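PDB 3LR1: tungstate ABC transporter, periplasmic tungstate-binding protein from Geobacter sulfurreducens, which probably captures tungstate in the periplasm and delivers it to the membrane components of its ABC transporter for uptake into the cell. Local coordinates for residues P156-A161 with T168-G173; E106-L111 with L132-S137. All coordinates share one frame; numbering follows the deposited sequence.

Interaction 1. Residues P156-A161 with T168-G173; sequences PVITMA and TLTDRG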
loop_
_atom_site.group_PDB
_atom_site.type_symbol
_atom_site.label_atom_id
_atom_site.label_comp_id
_atom_site.label_asym_id
_atom_site.label_seq_id
_atom_site.Cartn_x
_atom_site.Cartn_y
_atom_site.Cartn_z
ATOM N N PRO A 156 -2.976 -7.157 -9.591
ATOM C CA PRO A 156 -3.975 -7.492 -10.623
ATOM C C PRO A 156 -4.546 -6.271 -11.342
ATOM O O PRO A 156 -4.962 -6.379 -12.497
ATOM C CB PRO A 156 -5.073 -8.210 -9.841
ATOM C CG PRO A 156 -4.400 -8.699 -8.599
ATOM C CD PRO A 156 -3.089 -8.002 -8.401
ATOM N N VAL A 157 -4.585 -5.113 -10.664
ATOM C CA VAL A 157 -5.065 -3.934 -11.364
ATOM C C VAL A 157 -4.046 -3.496 -12.434
ATOM O O VAL A 157 -4.435 -3.150 -13.520
ATOM C CB VAL A 157 -5.459 -2.815 -10.376
ATOM C CG1 VAL A 157 -5.548 -1.467 -11.118
ATOM C CG2 VAL A 157 -6.848 -3.267 -9.702
ATOM N N ILE A 158 -2.747 -3.554 -12.138
ATOM C CA ILE A 158 -1.728 -3.194 -13.149
ATOM C C ILE A 158 -1.844 -4.154 -14.326
ATOM O O ILE A 158 -1.788 -3.750 -15.523
ATOM C CB ILE A 158 -0.295 -3.194 -12.580
ATOM C CG1 ILE A 158 -0.149 -2.075 -11.540
ATOM C CG2 ILE A 158 0.698 -3.078 -13.746
ATOM C CD1 ILE A 158 1.191 -2.125 -10.661
ATOM N N THR A 159 -2.071 -5.433 -14.047
ATOM C CA THR A 159 -2.267 -6.364 -15.161
ATOM C C THR A 159 -3.502 -6.050 -15.988
ATOM O O THR A 159 -3.458 -6.154 -17.209
ATOM C CB THR A 159 -2.354 -7.803 -14.607
ATOM O OG1 THR A 159 -1.143 -8.094 -13.936
ATOM C CG2 THR A 159 -2.556 -8.865 -15.685
HETATM N N MSE A 160 -4.629 -5.748 -15.338
HETATM C CA MSE A 160 -5.865 -5.456 -16.075
HETATM C C MSE A 160 -5.669 -4.147 -16.849
HETATM O O MSE A 160 -6.018 -4.086 -17.992
HETATM C CB MSE A 160 -7.047 -5.339 -15.124
HETATM C CG MSE A 160 -8.445 -5.282 -15.830
HETATM SE SE MSE A 160 -9.886 -4.934 -14.513
HETATM C CE MSE A 160 -9.173 -5.911 -12.978
ATOM N N ALA A 161 -5.061 -3.122 -16.243
ATOM C CA ALA A 161 -4.818 -1.858 -16.994
ATOM C C ALA A 161 -4.012 -2.151 -18.228
ATOM O O ALA A 161 -4.330 -1.629 -19.263
ATOM C CB ALA A 161 -4.137 -0.794 -16.181
ATOM N N THR A 168 -4.341 3.835 -14.711
ATOM C CA THR A 168 -4.638 3.495 -13.351
ATOM C C THR A 168 -3.741 4.296 -12.409
ATOM O O THR A 168 -2.595 4.680 -12.790
ATOM C CB THR A 168 -4.537 1.941 -13.092
ATOM O OG1 THR A 168 -5.164 1.661 -11.822
ATOM C CG2 THR A 168 -3.088 1.433 -13.072
ATOM N N LEU A 169 -4.257 4.531 -11.198
ATOM C CA LEU A 169 -3.535 5.107 -10.111
ATOM C C LEU A 169 -2.887 3.944 -9.368
ATOM O O LEU A 169 -3.563 2.972 -9.002
ATOM C CB LEU A 169 -4.467 5.900 -9.187
ATOM C CG LEU A 169 -3.806 6.566 -8.007
ATOM C CD1 LEU A 169 -3.044 7.897 -8.462
ATOM C CD2 LEU A 169 -4.861 6.827 -6.893
ATOM N N THR A 170 -1.560 4.004 -9.237
ATOM C CA THR A 170 -0.793 2.941 -8.591
ATOM C C THR A 170 0.229 3.508 -7.630
ATOM O O THR A 170 0.745 4.590 -7.833
ATOM C CB THR A 170 -0.080 1.980 -9.639
ATOM O OG1 THR A 170 0.585 0.910 -8.947
ATOM C CG2 THR A 170 0.953 2.700 -10.498
ATOM N N ASP A 171 0.530 2.780 -6.541
ATOM C CA ASP A 171 1.721 3.131 -5.766
ATOM C C ASP A 171 2.970 2.795 -6.652
ATOM O O ASP A 171 2.938 1.842 -7.439
ATOM C CB ASP A 171 1.738 2.375 -4.460
ATOM C CG ASP A 171 2.051 0.932 -4.654
ATOM O OD1 ASP A 171 1.132 0.185 -5.052
ATOM O OD2 ASP A 171 3.243 0.544 -4.391
ATOM N N ARG A 172 4.037 3.613 -6.534
ATOM C CA ARG A 172 5.222 3.480 -7.372
ATOM C C ARG A 172 5.914 2.207 -7.048
ATOM O O ARG A 172 6.503 1.561 -7.927
ATOM C CB ARG A 172 6.154 4.627 -7.109
ATOM C CG ARG A 172 7.310 4.709 -8.043
ATOM C CD ARG A 172 8.334 5.751 -7.457
ATOM N NE ARG A 172 7.780 7.110 -7.429
ATOM C CZ ARG A 172 7.828 7.959 -8.461
ATOM N NH1 ARG A 172 8.427 7.622 -9.617
ATOM N NH2 ARG A 172 7.324 9.173 -8.338
ATOM N N GLY A 173 5.852 1.812 -5.783
ATOM C CA GLY A 173 6.584 0.613 -5.374
ATOM C C GLY A 173 6.143 -0.597 -6.167
ATOM O O GLY A 173 6.962 -1.338 -6.720
#
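Val-157 and Ala-161, one turn apart on helix 154-164, both meet Thr-168 of strand 167-171. CG1 of Val-157 lies 3.2 Å from OG1 of Thr-168, a close methyl-to-hydroxyl contact. CB of Ala-161 touches CG2 of the same threonine at 4.0 Å. The two branches of Thr-168 are thus shared between two helix residues. Farther along the strand, the end of Ile-158 reaches across to Thr-170, with CD1 3.5 Å from OG1. These two side chains cross at about a right angle. Leu-169, between the threonines, points to the other side of the strand.

The torsions sort the branches. Thr-168 has OG1 opposite its backbone N (chi1 -166°), which leaves CG2 between the backbone N and the carbonyl carbon, where it meets Ala-161. OG1 of Thr-168 hydrogen-bonds to the carbonyl O of Ile-119 on the neighbouring strand 118-120. OG1 of Thr-170 donates to Asp-171 O at 2.9 Å, tilted 27° from the carbonyl plane. Asp-171 then caps the start of helix 172-178, and its carboxylate also takes a bond from ND2 of Asn-84. The side chain of Thr-170 is about 9 Å from a bound tungsten ion.

The axes of helix segment 156-161 and strand segment 168-171 lie 9.3 Å apart, at 144° to each other. They belong to the helix and the second strand of a beta-alpha-beta crossover, whose two strands, 147-149 and 167-171, flank strand 118-120. No hydrogen bond joins them. The buried hydroxyls spend their polarity on backbone carbonyls, and the helix meets the threonines through aliphatic carbon alone.

Interaction 2. Residues E106-L111 with L132-S137; sequences EALKLL and LDLWKS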
loop_
_atom_site.group_PDB
_atom_site.type_symbol
_atom_site.label_atom_id
_atom_site.label_comp_id
_atom_site.label_asym_id
_atom_site.label_seq_id
_atom_site.Cartn_x
_atom_site.Cartn_y
_atom_site.Cartn_z
ATOM N N GLU A 106 -6.115 17.198 -11.967
ATOM C CA GLU A 106 -6.241 17.546 -13.367
ATOM C C GLU A 106 -6.096 16.331 -14.282
ATOM O O GLU A 106 -6.822 16.210 -15.257
ATOM C CB GLU A 106 -5.226 18.598 -13.765
ATOM C CG GLU A 106 -5.417 19.139 -15.126
ATOM C CD GLU A 106 -4.534 20.347 -15.380
ATOM O OE1 GLU A 106 -3.322 20.202 -15.315
ATOM O OE2 GLU A 106 -5.017 21.464 -15.657
ATOM N N ALA A 107 -5.135 15.470 -13.980
ATOM C CA ALA A 107 -4.901 14.268 -14.811
ATOM C C ALA A 107 -6.151 13.412 -14.827
ATOM O O ALA A 107 -6.568 12.911 -15.876
ATOM C CB ALA A 107 -3.645 13.423 -14.291
ATOM N N LEU A 108 -6.747 13.196 -13.664
ATOM C CA LEU A 108 -7.922 12.325 -13.595
ATOM C C LEU A 108 -9.076 13.009 -14.372
ATOM O O LEU A 108 -9.773 12.378 -15.185
ATOM C CB LEU A 108 -8.289 12.030 -12.139
ATOM C CG LEU A 108 -7.240 11.236 -11.333
ATOM C CD1 LEU A 108 -7.774 10.997 -9.846
ATOM C CD2 LEU A 108 -6.925 9.919 -11.991
ATOM N N LYS A 109 -9.234 14.315 -14.169
ATOM C CA LYS A 109 -10.318 15.024 -14.844
ATOM C C LYS A 109 -10.165 14.968 -16.381
ATOM O O LYS A 109 -11.168 14.852 -17.094
ATOM C CB LYS A 109 -10.415 16.447 -14.328
ATOM C CG LYS A 109 -11.864 16.997 -14.206
ATOM C CD LYS A 109 -12.443 17.473 -15.511
ATOM C CE LYS A 109 -13.686 18.406 -15.301
ATOM N NZ LYS A 109 -13.910 19.341 -16.438
ATOM N N LEU A 110 -8.929 15.064 -16.886
ATOM C CA LEU A 110 -8.614 14.794 -18.315
ATOM C C LEU A 110 -9.108 13.404 -18.729
ATOM O O LEU A 110 -9.683 13.259 -19.821
ATOM C CB LEU A 110 -7.108 14.898 -18.614
ATOM C CG LEU A 110 -6.373 16.029 -19.347
ATOM C CD1 LEU A 110 -7.208 17.265 -19.645
ATOM C CD2 LEU A 110 -5.082 16.445 -18.624
ATOM N N LEU A 111 -8.885 12.398 -17.885
ATOM C CA LEU A 111 -9.375 11.020 -18.151
ATOM C C LEU A 111 -10.893 10.949 -18.229
ATOM O O LEU A 111 -11.446 10.435 -19.208
ATOM C CB LEU A 111 -8.871 9.987 -17.094
ATOM C CG LEU A 111 -7.358 9.784 -17.139
ATOM C CD1 LEU A 111 -6.834 8.825 -16.070
ATOM C CD2 LEU A 111 -6.964 9.277 -18.513
ATOM N N LEU A 132 -10.350 8.058 -4.429
ATOM C CA LEU A 132 -11.634 8.732 -4.171
ATOM C C LEU A 132 -11.447 10.177 -3.688
ATOM O O LEU A 132 -12.177 11.140 -4.114
ATOM C CB LEU A 132 -12.474 7.916 -3.192
ATOM C CG LEU A 132 -12.958 6.557 -3.762
ATOM C CD1 LEU A 132 -14.033 5.949 -2.832
ATOM C CD2 LEU A 132 -13.475 6.588 -5.220
ATOM N N ASP A 133 -10.436 10.376 -2.860
ATOM C CA ASP A 133 -10.110 11.740 -2.418
ATOM C C ASP A 133 -9.752 12.626 -3.589
ATOM O O ASP A 133 -10.144 13.796 -3.602
ATOM C CB ASP A 133 -8.984 11.753 -1.365
ATOM C CG ASP A 133 -9.427 11.135 -0.030
ATOM O OD1 ASP A 133 -10.655 10.898 0.175
ATOM O OD2 ASP A 133 -8.518 10.844 0.802
ATOM N N LEU A 134 -9.019 12.076 -4.572
ATOM C CA LEU A 134 -8.586 12.844 -5.733
ATOM C C LEU A 134 -9.728 13.117 -6.695
ATOM O O LEU A 134 -9.845 14.220 -7.168
ATOM C CB LEU A 134 -7.480 12.137 -6.500
ATOM C CG LEU A 134 -6.080 12.005 -5.919
ATOM C CD1 LEU A 134 -5.305 10.986 -6.790
ATOM C CD2 LEU A 134 -5.349 13.370 -5.822
ATOM N N TRP A 135 -10.558 12.129 -7.014
ATOM C CA TRP A 135 -11.836 12.433 -7.714
ATOM C C TRP A 135 -12.636 13.585 -7.041
ATOM O O TRP A 135 -13.065 14.527 -7.702
ATOM C CB TRP A 135 -12.713 11.196 -7.863
ATOM C CG TRP A 135 -12.207 10.188 -8.875
ATOM C CD1 TRP A 135 -11.890 8.888 -8.632
ATOM C CD2 TRP A 135 -11.985 10.394 -10.277
ATOM N NE1 TRP A 135 -11.513 8.259 -9.786
ATOM C CE2 TRP A 135 -11.512 9.178 -10.804
ATOM C CE3 TRP A 135 -12.128 11.496 -11.141
ATOM C CZ2 TRP A 135 -11.181 9.034 -12.141
ATOM C CZ3 TRP A 135 -11.811 11.343 -12.452
ATOM C CH2 TRP A 135 -11.335 10.134 -12.947
ATOM N N LYS A 136 -12.803 13.524 -5.731
ATOM C CA LYS A 136 -13.527 14.569 -5.014
ATOM C C LYS A 136 -12.852 15.954 -5.132
ATOM O O LYS A 136 -13.534 16.938 -5.345
ATOM C CB LYS A 136 -13.706 14.175 -3.532
ATOM C CG LYS A 136 -14.844 14.907 -2.818
ATOM C CD LYS A 136 -14.780 14.699 -1.290
ATOM C CE LYS A 136 -16.181 14.453 -0.692
ATOM N NZ LYS A 136 -16.225 14.691 0.803
ATOM N N SER A 137 -11.517 16.017 -5.022
ATOM C CA SER A 137 -10.725 17.259 -5.243
ATOM C C SER A 137 -10.836 17.780 -6.672
ATOM O O SER A 137 -10.748 18.991 -6.913
ATOM C CB SER A 137 -9.234 17.021 -4.936
ATOM O OG SER A 137 -8.985 16.758 -3.551
#
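Leu-108 of helix 104-114 packs against both Leu-134 and Trp-135 of helix 126-137. The aromatic part is a CH-pi contact. CB of Leu-108 sits over one face of the Trp-135 six-membered ring, 3.8 Å from its centroid and 22° off the normal. CD1 of Leu-108 lies 4.2 Å above the same face, farther in over the indole centre. The six-membered ring also comes near the backbone: CH2 of Trp-135 is 3.5 Å from O of Leu-108. With chi1 at -72°, the indole turns away from its own carbonyl carbon toward the other helix.

The aliphatic part belongs to the leucines. CD1 of Leu-108 goes on to touch CB of Leu-134 at 3.5 Å, the two side chains crossing at about a right angle.

No hydrogen bond crosses between the two segments. NE1 of Trp-135 is bonded to OE2 of Glu-131, one turn back on its own helix, which helps to fix the indole. With an alanine here, the face under Leu-108 would be gone, which would probably open a gap there and leave Glu-131 without its indole partner.

The axes of segments 106-111 and 132-137 cross at -80°, 9.2 Å apart, so the contact patch is small. Leu-108 also rests on Ile-88 and Phe-118 of the sheet. Helices packed on a central sheet in this way are typical of the alpha/beta lobes of periplasmic binding proteins.

In the fold
The two contacts come in series along the chain: interaction 2 closes at Ser-137 before interaction 1 opens at Pro-156. Their centres are 16 Å apart. Both sets of segments pack residues against strands 78-90 and 118-120, which pair with strand 167-171. Interaction 1 joins a helix to the sheet, and interaction 2 joins two helices beside it. Leu-169 points away from 156-161 and meets Leu-134 through their CD1 atoms, 4.2 Å apart. Helix 154-164 and the helix pair therefore lie on opposite sides of strand 167-171. Interaction 1 is the deeper and lies closer to a bound tungsten ion. The arrangement is consistent with one lobe of a two-lobed periplasmic binding protein.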